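PDB 6W9O: OTU domain-containing protein wMelOTU from Wolbachia pipientis wMel, which is an OTU-family cysteine protease that acts as a deubiquitinase, removing ubiquitin, probably as an effector acting on host proteins. Local coordinates for residues F42-A47 against E193-R198; K74-C79 against A115-N120; K138-V143 against Y176-T181. All coordinates share one frame; numbering follows the deposited sequence. Where two conformers were deposited one is given.

Interaction 1 (F42-A47 against E193-R198); sequences FYVGQA and EPLLDR
The Phe-42 ring has the CB of Asp-197 over one face, a CH-pi contact 4.2 Å from the ring centroid. CB stands towards the rim, near CE1. The Asp-197 carboxylate lies stacked on the ring, with the two planes 29° apart, and its OD2 is hydrogen-bonded to Asn-41. Phe-42 also meets His-183 edge-to-face. The Tyr-43 ring has Leu-196 CB over one face, 3.6 Å from Tyr-43 CZ. The backbone N of Arg-198 lies at its edge, in plane. The Tyr-43 hydroxyl is hydrogen-bonded to Ser-201. Arg-198 lays one guanidinium face over Tyr-43 CB, with CZ 4.0 Å from that CB.

The backbones pair as antiparallel strands. Strand 42-44 is an outermost strand of the mixed OTU sheet, added against strand 191-197. Tyr-43 and Leu-196 form the hydrogen-bonded pair: each donates its backbone N-H to the other's O, both N to O distances being 2.8 Å. Phe-42 with Asp-197 and Val-44 with Leu-195 are non-hydrogen-bonded pairs. Past the strand, Gly-45 N donates to Pro-194 O at 2.9 Å.

On the face that holds Phe-42 and Val-44, Leu-195 sends CD2 to Phe-42 CD1 (3.9 Å) and CD1 to Val-44 CG2. Ala-47 CB touches Pro-194 CD at 4.1 Å, and both residues also rest on Ser-57 of helix 53-66.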
ATOM      1  N   PHE A  42     -13.947 -10.950  -3.980  1.00 16.81           N
ATOM      2  CA  PHE A  42     -13.159 -10.069  -3.114  1.00 16.85           C
ATOM      3  C   PHE A  42     -14.035  -9.441  -2.048  1.00 17.65           C
ATOM      4  O   PHE A  42     -15.262  -9.387  -2.186  1.00 20.20           O
ATOM      5  CB  PHE A  42     -12.458  -8.944  -3.913  1.00 15.72           C
ATOM      6  CG  PHE A  42     -11.250  -9.454  -4.704  1.00 14.24           C
ATOM      7  CD1 PHE A  42      -9.944  -9.255  -4.221  1.00 15.28           C
ATOM      8  CD2 PHE A  42     -11.458 -10.123  -5.917  1.00 17.94           C
ATOM      9  CE1 PHE A  42      -8.843  -9.743  -4.935  1.00 17.68           C
ATOM     10  CE2 PHE A  42     -10.417 -10.600  -6.598  1.00 19.26           C
ATOM     11  CZ  PHE A  42      -9.094 -10.406  -6.147  1.00 15.83           C
ATOM     12  N   TYR A  43     -13.411  -9.086  -0.938  1.00 17.54           N
ATOM     13  CA  TYR A  43     -14.156  -8.474   0.163  1.00 18.13           C
ATOM     14  C   TYR A  43     -13.231  -7.489   0.842  1.00 15.71           C
ATOM     15  O   TYR A  43     -12.011  -7.568   0.708  1.00 15.86           O
ATOM     16  CB  TYR A  43     -14.648  -9.532   1.165  1.00 19.91           C
ATOM     17  CG  TYR A  43     -13.537 -10.304   1.855  1.00 19.15           C
ATOM     18  CD1 TYR A  43     -13.111  -9.953   3.119  1.00 19.31           C
ATOM     19  CD2 TYR A  43     -12.955 -11.418   1.260  1.00 18.63           C
ATOM     20  CE1 TYR A  43     -12.123 -10.649   3.781  1.00 21.71           C
ATOM     21  CE2 TYR A  43     -11.957 -12.105   1.924  1.00 18.49           C
ATOM     22  CZ  TYR A  43     -11.545 -11.734   3.163  1.00 22.35           C
ATOM     23  OH  TYR A  43     -10.518 -12.476   3.770  1.00 23.06           O
ATOM     24  N   VAL A  44     -13.834  -6.528   1.552  1.00 17.37           N
ATOM     25  CA  VAL A  44     -13.080  -5.557   2.334  1.00 17.51           C
ATOM     26  C   VAL A  44     -12.761  -6.140   3.720  1.00 16.98           C
ATOM     27  O   VAL A  44     -13.665  -6.446   4.495  1.00 21.22           O
ATOM     28  CB  VAL A  44     -13.849  -4.227   2.435  1.00 18.96           C
ATOM     29  CG1 VAL A  44     -12.989  -3.232   3.198  1.00 20.31           C
ATOM     30  CG2 VAL A  44     -14.173  -3.721   1.029  1.00 18.99           C
ATOM     31  N   GLY A  45     -11.463  -6.252   4.035  1.00 16.40           N
ATOM     32  CA  GLY A  45     -10.981  -6.735   5.318  1.00 17.74           C
ATOM     33  C   GLY A  45     -10.909  -5.605   6.324  1.00 18.45           C
ATOM     34  O   GLY A  45     -11.473  -4.526   6.138  1.00 20.41           O
ATOM     35  N   GLN A  46     -10.194  -5.849   7.398  1.00 19.93           N
ATOM     36  CA  GLN A  46     -10.022  -4.879   8.465  1.00 22.15           C
ATOM     37  C   GLN A  46      -8.552  -4.560   8.585  1.00 21.29           C
ATOM     38  O   GLN A  46      -7.716  -5.430   8.429  1.00 26.22           O
ATOM     39  CB  GLN A  46     -10.504  -5.410   9.811  1.00 26.45           C
ATOM     40  CG  GLN A  46     -11.996  -5.343   9.978  1.00 42.30           C
ATOM     41  CD  GLN A  46     -12.669  -6.523   9.330  1.00 53.56           C
ATOM     42  OE1 GLN A  46     -12.252  -7.671   9.518  1.00 56.13           O
ATOM     43  NE2 GLN A  46     -13.719  -6.258   8.554  1.00 57.16           N
ATOM     44  N   ALA A  47      -8.241  -3.305   8.886  1.00 20.86           N
ATOM     45  CA  ALA A  47      -6.883  -2.867   9.132  1.00 20.17           C
ATOM     46  C   ALA A  47      -6.820  -2.292  10.547  1.00 21.96           C
ATOM     47  O   ALA A  47      -7.826  -1.793  11.093  1.00 24.86           O
ATOM     48  CB  ALA A  47      -6.494  -1.746   8.118  1.00 22.25           C
ATOM     49  N   GLU A 193      -8.207   0.042   3.889  1.00 12.46           N
ATOM     50  CA  GLU A 193      -8.461  -1.336   4.317  0.53 13.95           C
ATOM     51  C   GLU A 193      -7.934  -2.239   3.231  1.00 12.88           C
ATOM     52  O   GLU A 193      -7.837  -1.845   2.066  1.00 12.84           O
ATOM     53  CB  GLU A 193      -9.967  -1.589   4.442  0.53 15.01           C
ATOM     54  CG  GLU A 193     -10.670  -0.907   5.646  0.53 16.95           C
ATOM     55  CD  GLU A 193     -12.097  -0.437   5.281  0.53 19.16           C
ATOM     56  OE1 GLU A 193     -12.240   0.315   4.295  0.53 28.71           O
ATOM     57  OE2 GLU A 193     -13.064  -0.822   5.944  0.53 24.80           O
ATOM     58  N   PRO A 194      -7.567  -3.486   3.554  1.00 12.88           N
ATOM     59  CA  PRO A 194      -7.120  -4.425   2.524  1.00 13.01           C
ATOM     60  C   PRO A 194      -8.347  -4.924   1.753  1.00 12.09           C
ATOM     61  O   PRO A 194      -9.434  -5.122   2.295  1.00 14.92           O
ATOM     62  CB  PRO A 194      -6.490  -5.577   3.347  1.00 13.43           C
ATOM     63  CG  PRO A 194      -7.290  -5.596   4.605  1.00 13.82           C
ATOM     64  CD  PRO A 194      -7.559  -4.076   4.916  1.00 16.47           C
ATOM     65  N   LEU A 195      -8.150  -5.185   0.429  1.00 12.40           N
ATOM     66  CA  LEU A 195      -9.177  -5.872  -0.361  1.00 12.68           C
ATOM     67  C   LEU A 195      -8.674  -7.296  -0.569  1.00 12.58           C
ATOM     68  O   LEU A 195      -7.654  -7.485  -1.225  1.00 14.19           O
ATOM     69  CB  LEU A 195      -9.371  -5.162  -1.694  1.00 12.76           C
ATOM     70  CG  LEU A 195     -10.488  -5.787  -2.526  1.00 14.97           C
ATOM     71  CD1 LEU A 195     -11.829  -5.289  -1.964  1.00 18.07           C
ATOM     72  CD2 LEU A 195     -10.373  -5.409  -4.008  1.00 19.66           C
ATOM     73  N   LEU A 196      -9.362  -8.268   0.043  1.00 12.56           N
ATOM     74  CA  LEU A 196      -8.842  -9.643   0.087  1.00 13.13           C
ATOM     75  C   LEU A 196      -9.733 -10.543  -0.741  1.00 17.05           C
ATOM     76  O   LEU A 196     -10.831 -10.182  -1.138  1.00 16.57           O
ATOM     77  CB  LEU A 196      -8.765 -10.106   1.545  1.00 14.85           C
ATOM     78  CG  LEU A 196      -7.845  -9.242   2.443  1.00 15.96           C
ATOM     79  CD1 LEU A 196      -7.961  -9.551   3.934  1.00 18.64           C
ATOM     80  CD2 LEU A 196      -6.390  -9.375   1.977  1.00 18.26           C
ATOM     81  N   ASP A 197      -9.257 -11.770  -0.989  1.00 14.77           N
ATOM     82  CA  ASP A 197      -9.918 -12.715  -1.899  1.00 15.60           C
ATOM     83  C   ASP A 197     -10.387 -13.902  -1.085  1.00 16.12           C
ATOM     84  O   ASP A 197      -9.563 -14.587  -0.450  1.00 15.71           O
ATOM     85  CB  ASP A 197      -8.877 -13.132  -2.937  1.00 16.27           C
ATOM     86  CG  ASP A 197      -9.408 -14.036  -4.009  1.00 16.55           C
ATOM     87  OD1 ASP A 197      -8.655 -14.181  -4.994  1.00 18.98           O
ATOM     88  OD2 ASP A 197     -10.517 -14.595  -3.904  1.00 15.98           O
ATOM     89  N   ARG A 198     -11.697 -14.182  -1.108  1.00 13.98           N
ATOM     90  CA  ARG A 198     -12.196 -15.337  -0.359  1.00 16.93           C
ATOM     91  C   ARG A 198     -11.502 -16.636  -0.785  1.00 14.71           C
ATOM     92  O   ARG A 198     -11.358 -17.578   0.024  1.00 17.92           O
ATOM     93  CB  ARG A 198     -13.711 -15.518  -0.541  1.00 18.37           C
ATOM     94  CG  ARG A 198     -14.546 -14.303  -0.120  1.00 27.31           C
ATOM     95  CD  ARG A 198     -16.049 -14.603  -0.320  1.00 37.32           C
ATOM     96  NE  ARG A 198     -16.820 -13.765   0.593  1.00 47.32           N
ATOM     97  CZ  ARG A 198     -17.194 -12.527   0.291  1.00 52.94           C
ATOM     98  NH1 ARG A 198     -16.865 -12.011  -0.889  1.00 50.28           N
ATOM     99  NH2 ARG A 198     -17.882 -11.798   1.171  1.00 60.97           N
TER

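Interaction 2 (K74-C79 against A115-N120)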
ATOM      1  N   LYS A  74       7.900  -3.424  10.007  1.00 18.22           N
ATOM      2  CA  LYS A  74       8.960  -3.671   9.043  1.00 19.81           C
ATOM      3  C   LYS A  74       8.724  -2.869   7.764  1.00 18.29           C
ATOM      4  O   LYS A  74       9.686  -2.362   7.187  1.00 17.41           O
ATOM      5  CB  LYS A  74       9.015  -5.177   8.740  1.00 19.72           C
ATOM      6  CG  LYS A  74      10.017  -5.579   7.615  1.00 26.85           C
ATOM      7  CD  LYS A  74      11.437  -5.226   7.896  1.00 29.70           C
ATOM      8  CE  LYS A  74      12.375  -6.001   6.938  1.00 33.64           C
ATOM      9  NZ  LYS A  74      13.796  -5.624   7.218  1.00 37.78           N
ATOM     10  N   LEU A  75       7.457  -2.717   7.335  1.00 16.83           N
ATOM     11  CA  LEU A  75       7.173  -1.924   6.140  1.00 16.44           C
ATOM     12  C   LEU A  75       7.551  -0.454   6.354  1.00 16.22           C
ATOM     13  O   LEU A  75       8.141   0.171   5.460  1.00 15.18           O
ATOM     14  CB  LEU A  75       5.706  -2.041   5.716  1.00 14.87           C
ATOM     15  CG  LEU A  75       5.365  -3.471   5.306  1.00 16.89           C
ATOM     16  CD1 LEU A  75       3.856  -3.509   5.119  1.00 18.29           C
ATOM     17  CD2 LEU A  75       6.047  -3.860   3.974  1.00 16.87           C
ATOM     18  N   ARG A  76       7.285   0.096   7.555  1.00 15.33           N
ATOM     19  CA  ARG A  76       7.766   1.456   7.850  1.00 15.56           C
ATOM     20  C   ARG A  76       9.284   1.494   7.818  1.00 17.44           C
ATOM     21  O   ARG A  76       9.881   2.425   7.272  1.00 16.08           O
ATOM     22  CB  ARG A  76       7.258   1.932   9.223  1.00 15.94           C
ATOM     23  CG  ARG A  76       5.752   2.223   9.252  1.00 14.86           C
ATOM     24  CD  ARG A  76       5.366   2.669  10.662  1.00 18.28           C
ATOM     25  NE  ARG A  76       3.945   3.065  10.741  1.00 17.04           N
ATOM     26  CZ  ARG A  76       3.483   4.268  10.375  1.00 17.57           C
ATOM     27  NH1 ARG A  76       4.299   5.220   9.872  1.00 16.05           N
ATOM     28  NH2 ARG A  76       2.176   4.513  10.509  1.00 16.16           N
ATOM     29  N   ASN A  77       9.949   0.459   8.372  1.00 16.77           N
ATOM     30  CA  ASN A  77      11.416   0.448   8.347  1.00 15.48           C
ATOM     31  C   ASN A  77      11.971   0.378   6.917  1.00 15.30           C
ATOM     32  O   ASN A  77      13.028   0.959   6.639  1.00 18.17           O
ATOM     33  CB  ASN A  77      11.928  -0.738   9.148  1.00 19.77           C
ATOM     34  CG  ASN A  77      13.382  -0.592   9.436  1.00 29.34           C
ATOM     35  OD1 ASN A  77      13.786   0.309  10.215  1.00 34.04           O
ATOM     36  ND2 ASN A  77      14.205  -1.465   8.827  1.00 34.07           N
ATOM     37  N   ASP A  78      11.269  -0.313   6.016  1.00 16.06           N
ATOM     38  CA  ASP A  78      11.688  -0.358   4.606  1.00 15.86           C
ATOM     39  C   ASP A  78      11.649   1.047   4.003  1.00 16.88           C
ATOM     40  O   ASP A  78      12.504   1.417   3.184  1.00 18.91           O
ATOM     41  CB  ASP A  78      10.705  -1.215   3.788  1.00 15.18           C
ATOM     42  CG  ASP A  78      10.749  -2.740   4.123  1.00 17.51           C
ATOM     43  OD1 ASP A  78      11.798  -3.243   4.607  1.00 21.69           O
ATOM     44  OD2 ASP A  78       9.691  -3.368   3.871  1.00 18.18           O
ATOM     45  N   CYS A  79      10.710   1.868   4.473  1.00 14.33           N
ATOM     46  CA  CYS A  79      10.625   3.227   3.939  1.00 15.66           C
ATOM     47  C   CYS A  79      11.708   4.094   4.547  1.00 16.25           C
ATOM     48  O   CYS A  79      12.334   4.904   3.849  1.00 15.92           O
ATOM     49  CB  CYS A  79       9.226   3.798   4.238  1.00 15.38           C
ATOM     50  SG  CYS A  79       7.926   2.908   3.281  1.00 15.56           S
ATOM     51  N   ALA A 115      13.021   9.780  10.794  1.00 24.47           N
ATOM     52  CA  ALA A 115      12.459   9.663  12.142  1.00 26.13           C
ATOM     53  C   ALA A 115      10.938   9.535  12.100  1.00 28.70           C
ATOM     54  O   ALA A 115      10.362   8.660  12.758  1.00 27.43           O
ATOM     55  CB  ALA A 115      12.865  10.862  12.990  1.00 28.81           C
ATOM     56  N   ASP A 116      10.280  10.410  11.329  1.00 21.66           N
ATOM     57  CA  ASP A 116       8.821  10.481  11.371  1.00 20.72           C
ATOM     58  C   ASP A 116       8.169   9.213  10.842  1.00 18.35           C
ATOM     59  O   ASP A 116       7.090   8.828  11.330  1.00 18.65           O
ATOM     60  CB  ASP A 116       8.334  11.671  10.552  1.00 19.56           C
ATOM     61  CG  ASP A 116       6.888  12.094  10.937  1.00 27.89           C
ATOM     62  OD1 ASP A 116       6.558  12.134  12.161  1.00 28.69           O
ATOM     63  OD2 ASP A 116       6.091  12.391  10.015  1.00 29.79           O
ATOM     64  N   ILE A 117       8.763   8.554   9.826  1.00 17.01           N
ATOM     65  CA  ILE A 117       8.122   7.417   9.197  1.00 16.95           C
ATOM     66  C   ILE A 117       7.998   6.225  10.143  1.00 16.58           C
ATOM     67  O   ILE A 117       7.165   5.358   9.907  1.00 16.56           O
ATOM     68  CB  ILE A 117       8.837   7.069   7.875  1.00 15.97           C
ATOM     69  CG1 ILE A 117       7.976   6.132   6.986  1.00 17.16           C
ATOM     70  CG2 ILE A 117      10.196   6.361   8.160  1.00 19.50           C
ATOM     71  CD1 ILE A 117       6.645   6.743   6.578  1.00 18.90           C
ATOM     72  N   MET A 118       8.777   6.198  11.219  1.00 16.83           N
ATOM     73  CA  MET A 118       8.671   5.111  12.178  1.00 18.32           C
ATOM     74  C   MET A 118       7.597   5.354  13.222  1.00 23.39           C
ATOM     75  O   MET A 118       7.349   4.467  14.039  1.00 24.35           O
ATOM     76  CB  MET A 118      10.010   4.877  12.877  1.00 21.00           C
ATOM     77  CG  MET A 118      11.117   4.446  11.873  1.00 20.95           C
ATOM     78  SD  MET A 118      10.691   3.053  10.823  1.00 22.28           S
ATOM     79  CE  MET A 118      10.323   1.747  12.020  1.00 24.81           C
ATOM     80  N   ARG A 119       6.945   6.519  13.212  1.00 20.42           N
ATOM     81  CA  ARG A 119       5.920   6.836  14.206  1.00 20.51           C
ATOM     82  C   ARG A 119       4.560   6.407  13.683  1.00 19.24           C
ATOM     83  O   ARG A 119       4.225   6.697  12.530  1.00 17.42           O
ATOM     84  CB  ARG A 119       5.890   8.350  14.460  1.00 19.42           C
ATOM     85  CG  ARG A 119       7.211   8.900  14.993  1.00 22.20           C
ATOM     86  CD  ARG A 119       7.114  10.410  15.219  1.00 24.14           C
ATOM     87  NE  ARG A 119       8.359  10.949  15.756  1.00 33.94           N
ATOM     88  CZ  ARG A 119       9.107  11.868  15.160  1.00 37.19           C
ATOM     89  NH1 ARG A 119       8.737  12.418  14.003  1.00 35.76           N
ATOM     90  NH2 ARG A 119      10.232  12.263  15.746  1.00 42.57           N
ATOM     91  N   ASN A 120       3.768   5.716  14.521  1.00 19.82           N
ATOM     92  CA  ASN A 120       2.434   5.332  14.059  1.00 19.66           C
ATOM     93  C   ASN A 120       1.585   6.553  13.719  1.00 20.69           C
ATOM     94  O   ASN A 120       0.654   6.427  12.912  1.00 21.27           O
ATOM     95  CB  ASN A 120       1.722   4.517  15.129  1.00 22.75           C
ATOM     96  CG  ASN A 120       2.252   3.083  15.203  1.00 30.72           C
ATOM     97  OD1 ASN A 120       2.713   2.522  14.214  1.00 29.57           O
ATOM     98  ND2 ASN A 120       2.180   2.496  16.380  1.00 28.46           N
TER
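Arg-76 makes the one hydrogen bond between these segments, from NH1 to the carbonyl of Ile-117. NH1 to Ile-117 O is 2.9 Å, with an angle of 157° at the hydrogen. The oxygen lies in the guanidinium plane, but NH1 stands 40° out of the carbonyl plane. The chain is extended from CG to NE, and its CB, CG and CD all pass close to the same oxygen; CD to Ile-117 O is 3.3 Å. NH1 also donates to Arg-122 O, and NH2 is hydrogen-bonded to Ser-52 OG.

Arg-119 O sits over one guanidinium face, 3.0 Å from Arg-76 NH1 but at too poor an angle for a hydrogen bond. Asn-120 CA lies over the same face. The two carbonyls, one at the edge and one over a face, probably stabilise the positive charge.

Within 115-120, Arg-119 NH1 makes a salt bridge to Asp-116 OD1 at 2.9 Å, on the anti side of the carboxylate. It spans the ends of a type I turn from Asp-116 to Arg-119.

Van der Waals contacts complete the junction. Met-118 is bent at chi2 (-52°) and chi3, and its SD reaches the helix backbone, 3.6 Å from Asn-77 N. Its CE touches Asn-77 CB at 4.1 Å. Ile-117 CG1 makes an apolar contact with Cys-79 CB at 3.8 Å.

The 116-119 turn, at the end region of helix 105-116, packs against helix 72-84. Helix 126-137 adds Glu-129 beside Cys-79 and Ile-117. Ser-52 directly precedes helix 53-66, which in OTU proteases typically starts with the catalytic cysteine, and Phe-55 of that helix lies against Arg-76.

Interaction 3 (K138-V143 against Y176-T181); sequences KVKLHV and YDDSST
Lys-140 passes Thr-181 at a slant to reach Asp-178. Its CB lies 4.0 Å from Thr-181 OG1, and CD passes the same hydroxyl. The chain bends at chi3 (-89°), which sets CE 3.7 Å from Thr-181 OG1 and closer still to Asp-178 OD1. NZ then forms a salt bridge to Asp-178 OD1. The modelled 2.5 Å between NZ and OD1 is very short, so that exact length is doubtful. The two side chains cross at about a right angle.

Asp-178 is held by its own segment as well. Its OD1 accepts from Thr-181 OG1 at 2.8 Å. Its OD2 accepts from the backbone N of Ser-180 at 3.0 Å, which makes an Asx turn. Both donors approach from above the carboxylate plane. The same residues form a type I turn from Asp-178 to Thr-181.

Lys-140 N donates to Ser-180 O at 2.8 Å, almost straight at 168°. The parallel pair of Lys-140 and Thr-181 opens the pairing of strands 140-146 and 181-188 inside the mixed OTU sheet.

Further along, the hydroxyl of Tyr-176 lies at the edge of the His-142 ring, 3.1 Å from CE1. The ring planes are 80° apart. The nitrogens of His-142 hydrogen-bond elsewhere, ND1 to His-183 and NE2 to His-157. His-142 CB also touches Thr-181 CG2, 3.8 Å away.

The loop before strand 181-188 lies beside the start of strand 140-146. Strand 155-161 flanks strand 140-146 on its other side, and helix 126-137 packs on Leu-141.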
ATOM      1  N   LYS A 138       8.472  -5.938  -5.360  1.00 15.96           N
ATOM      2  CA  LYS A 138       8.267  -6.321  -6.769  1.00 14.87           C
ATOM      3  C   LYS A 138       6.794  -6.615  -7.024  1.00 16.53           C
ATOM      4  O   LYS A 138       6.418  -7.617  -7.633  1.00 19.88           O
ATOM      5  CB  LYS A 138       9.201  -7.485  -7.191  1.00 19.69           C
ATOM      6  CG  LYS A 138      10.660  -7.218  -6.799  1.00 25.07           C
ATOM      7  CD  LYS A 138      11.643  -7.642  -7.887  1.00 41.55           C
ATOM      8  CE  LYS A 138      13.040  -7.725  -7.275  1.00 48.51           C
ATOM      9  NZ  LYS A 138      13.801  -6.444  -7.407  1.00 54.55           N
ATOM     10  N   VAL A 139       5.993  -5.740  -6.453  1.00 13.88           N
ATOM     11  CA  VAL A 139       4.514  -5.724  -6.702  0.98 13.37           C
ATOM     12  C   VAL A 139       3.896  -4.380  -7.200  1.00 15.76           C
ATOM     13  O   VAL A 139       4.493  -3.214  -7.302  1.00 16.67           O
ATOM     14  CB  VAL A 139       3.757  -6.168  -5.436  0.98 19.73           C
ATOM     15  CG1 VAL A 139       4.117  -7.584  -5.020  0.98 16.61           C
ATOM     16  CG2 VAL A 139       3.969  -5.189  -4.293  0.98 17.75           C
ATOM     17  N   LYS A 140       2.745  -4.564  -7.820  1.00 13.42           N
ATOM     18  CA  LYS A 140       1.981  -3.361  -8.219  1.00 14.20           C
ATOM     19  C   LYS A 140       0.915  -3.175  -7.164  1.00 14.07           C
ATOM     20  O   LYS A 140       0.366  -4.153  -6.665  1.00 15.65           O
ATOM     21  CB  LYS A 140       1.276  -3.583  -9.555  1.00 17.33           C
ATOM     22  CG  LYS A 140       2.224  -3.754 -10.703  1.00 22.65           C
ATOM     23  CD  LYS A 140       1.576  -4.590 -11.809  1.00 32.89           C
ATOM     24  CE  LYS A 140       1.879  -6.075 -11.521  1.00 45.76           C
ATOM     25  NZ  LYS A 140       1.588  -7.019 -12.654  1.00 50.88           N
ATOM     26  N   LEU A 141       0.610  -1.920  -6.802  1.00 12.39           N
ATOM     27  CA  LEU A 141      -0.379  -1.643  -5.768  1.00 13.30           C
ATOM     28  C   LEU A 141      -1.619  -1.044  -6.441  1.00 12.05           C
ATOM     29  O   LEU A 141      -1.546   0.038  -7.066  1.00 13.67           O
ATOM     30  CB  LEU A 141       0.206  -0.621  -4.802  1.00 13.23           C
ATOM     31  CG  LEU A 141      -0.799  -0.022  -3.839  1.00 13.40           C
ATOM     32  CD1 LEU A 141      -1.480  -1.058  -2.950  1.00 15.60           C
ATOM     33  CD2 LEU A 141      -0.051   0.997  -2.914  1.00 15.71           C
ATOM     34  N   HIS A 142      -2.762  -1.707  -6.310  1.00 12.26           N
ATOM     35  CA  HIS A 142      -4.043  -1.236  -6.819  1.00 11.61           C
ATOM     36  C   HIS A 142      -4.806  -0.616  -5.661  1.00 11.01           C
ATOM     37  O   HIS A 142      -4.974  -1.243  -4.598  1.00 12.27           O
ATOM     38  CB  HIS A 142      -4.814  -2.469  -7.315  1.00 14.62           C
ATOM     39  CG  HIS A 142      -6.249  -2.210  -7.662  1.00 11.46           C
ATOM     40  ND1 HIS A 142      -7.227  -3.137  -7.350  1.00 12.07           N
ATOM     41  CD2 HIS A 142      -6.883  -1.135  -8.211  1.00 12.80           C
ATOM     42  CE1 HIS A 142      -8.398  -2.672  -7.774  1.00 12.28           C
ATOM     43  NE2 HIS A 142      -8.217  -1.447  -8.272  1.00 13.66           N
ATOM     44  N   VAL A 143      -5.194   0.659  -5.819  1.00 13.22           N
ATOM     45  CA  VAL A 143      -5.988   1.367  -4.817  1.00 12.44           C
ATOM     46  C   VAL A 143      -7.342   1.639  -5.438  1.00 11.87           C
ATOM     47  O   VAL A 143      -7.415   2.220  -6.534  1.00 13.75           O
ATOM     48  CB  VAL A 143      -5.311   2.680  -4.392  1.00 12.56           C
ATOM     49  CG1 VAL A 143      -6.146   3.289  -3.253  1.00 15.60           C
ATOM     50  CG2 VAL A 143      -3.859   2.455  -3.949  1.00 14.84           C
ATOM     51  N   TYR A 176      -7.240  -8.803 -11.606  1.00 16.05           N
ATOM     52  CA  TYR A 176      -7.560  -9.434 -10.335  1.00 16.14           C
ATOM     53  C   TYR A 176      -7.099 -10.887 -10.261  1.00 14.84           C
ATOM     54  O   TYR A 176      -7.358 -11.550  -9.242  1.00 18.11           O
ATOM     55  CB  TYR A 176      -9.073  -9.345 -10.114  1.00 16.69           C
ATOM     56  CG  TYR A 176      -9.570  -7.934  -9.780  1.00 16.23           C
ATOM     57  CD1 TYR A 176      -9.433  -7.444  -8.496  1.00 16.11           C
ATOM     58  CD2 TYR A 176     -10.188  -7.155 -10.729  1.00 17.51           C
ATOM     59  CE1 TYR A 176      -9.894  -6.186  -8.135  1.00 16.85           C
ATOM     60  CE2 TYR A 176     -10.664  -5.863 -10.387  1.00 18.28           C
ATOM     61  CZ  TYR A 176     -10.509  -5.443  -9.084  1.00 17.30           C
ATOM     62  OH  TYR A 176     -10.978  -4.156  -8.719  1.00 22.16           O
ATOM     63  N   ASP A 177      -6.424 -11.388 -11.300  1.00 15.34           N
ATOM     64  CA  ASP A 177      -5.840 -12.728 -11.281  1.00 15.88           C
ATOM     65  C   ASP A 177      -4.325 -12.687 -11.242  1.00 21.00           C
ATOM     66  O   ASP A 177      -3.685 -13.713 -11.442  1.00 27.50           O
ATOM     67  CB  ASP A 177      -6.298 -13.511 -12.509  1.00 16.46           C
ATOM     68  CG  ASP A 177      -7.802 -13.706 -12.518  1.00 25.87           C
ATOM     69  OD1 ASP A 177      -8.335 -14.291 -11.542  1.00 25.74           O
ATOM     70  OD2 ASP A 177      -8.479 -13.222 -13.438  1.00 26.43           O
ATOM     71  N   ASP A 178      -3.730 -11.544 -11.008  1.00 15.89           N
ATOM     72  CA  ASP A 178      -2.283 -11.381 -10.997  1.00 14.28           C
ATOM     73  C   ASP A 178      -1.772 -11.437  -9.564  1.00 15.09           C
ATOM     74  O   ASP A 178      -2.047 -10.532  -8.757  1.00 14.47           O
ATOM     75  CB  ASP A 178      -1.963  -9.999 -11.571  1.00 15.58           C
ATOM     76  CG  ASP A 178      -0.475  -9.666 -11.508  1.00 21.75           C
ATOM     77  OD1 ASP A 178      -0.130  -8.466 -11.574  1.00 21.81           O
ATOM     78  OD2 ASP A 178       0.370 -10.603 -11.438  1.00 21.48           O
ATOM     79  N   SER A 179      -0.960 -12.459  -9.257  1.00 16.74           N
ATOM     80  CA  SER A 179      -0.453 -12.569  -7.901  1.00 15.59           C
ATOM     81  C   SER A 179       0.541 -11.471  -7.546  1.00 17.44           C
ATOM     82  O   SER A 179       0.875 -11.323  -6.364  1.00 19.77           O
ATOM     83  CB  SER A 179       0.223 -13.956  -7.727  1.00 18.83           C
ATOM     84  OG  SER A 179       1.367 -14.077  -8.533  1.00 26.00           O
ATOM     85  N   SER A 180       1.033 -10.708  -8.523  1.00 14.54           N
ATOM     86  CA  SER A 180       1.953  -9.624  -8.218  0.68 15.90           C
ATOM     87  C   SER A 180       1.255  -8.278  -8.094  1.00 17.39           C
ATOM     88  O   SER A 180       1.940  -7.263  -8.023  1.00 17.54           O
ATOM     89  CB  SER A 180       3.029  -9.530  -9.277  0.68 18.88           C
ATOM     90  OG  SER A 180       3.841 -10.704  -9.253  0.68 19.56           O
ATOM     91  N   THR A 181      -0.077  -8.247  -8.066  1.00 14.26           N
ATOM     92  CA  THR A 181      -0.786  -7.000  -7.731  1.00 12.31           C
ATOM     93  C   THR A 181      -1.353  -7.179  -6.328  1.00 14.90           C
ATOM     94  O   THR A 181      -2.031  -8.181  -6.060  1.00 15.82           O
ATOM     95  CB  THR A 181      -1.940  -6.776  -8.708  1.00 13.26           C
ATOM     96  OG1 THR A 181      -1.421  -6.525 -10.023  1.00 16.78           O
ATOM     97  CG2 THR A 181      -2.778  -5.536  -8.325  1.00 14.29           C
TER
HETATM   98  O   HOH W   1       6.147 -10.340  -7.068  1.00 46.30           O

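How the interactions relate
Interactions 1 and 3 belong to the same mixed sheet: strand 181-188, which starts in interaction 3, pairs with strand 191-197 of interaction 1. Their centres are 14 Å apart and they touch: Phe-42 CZ is 3.7 Å from Tyr-176 O. His-183 meets the rings of Phe-42, Tyr-176 and His-142, bridging both contacts. Interaction 2 joins a helix to a turn. It is centred about 23 Å from the centre of interaction 1 and about 22 Å from that of interaction 3, and touches neither. Along the chain, interactions 2 and 3 are both nested inside the loop closed by interaction 1. Helix 53-66 borders interactions 1 and 2.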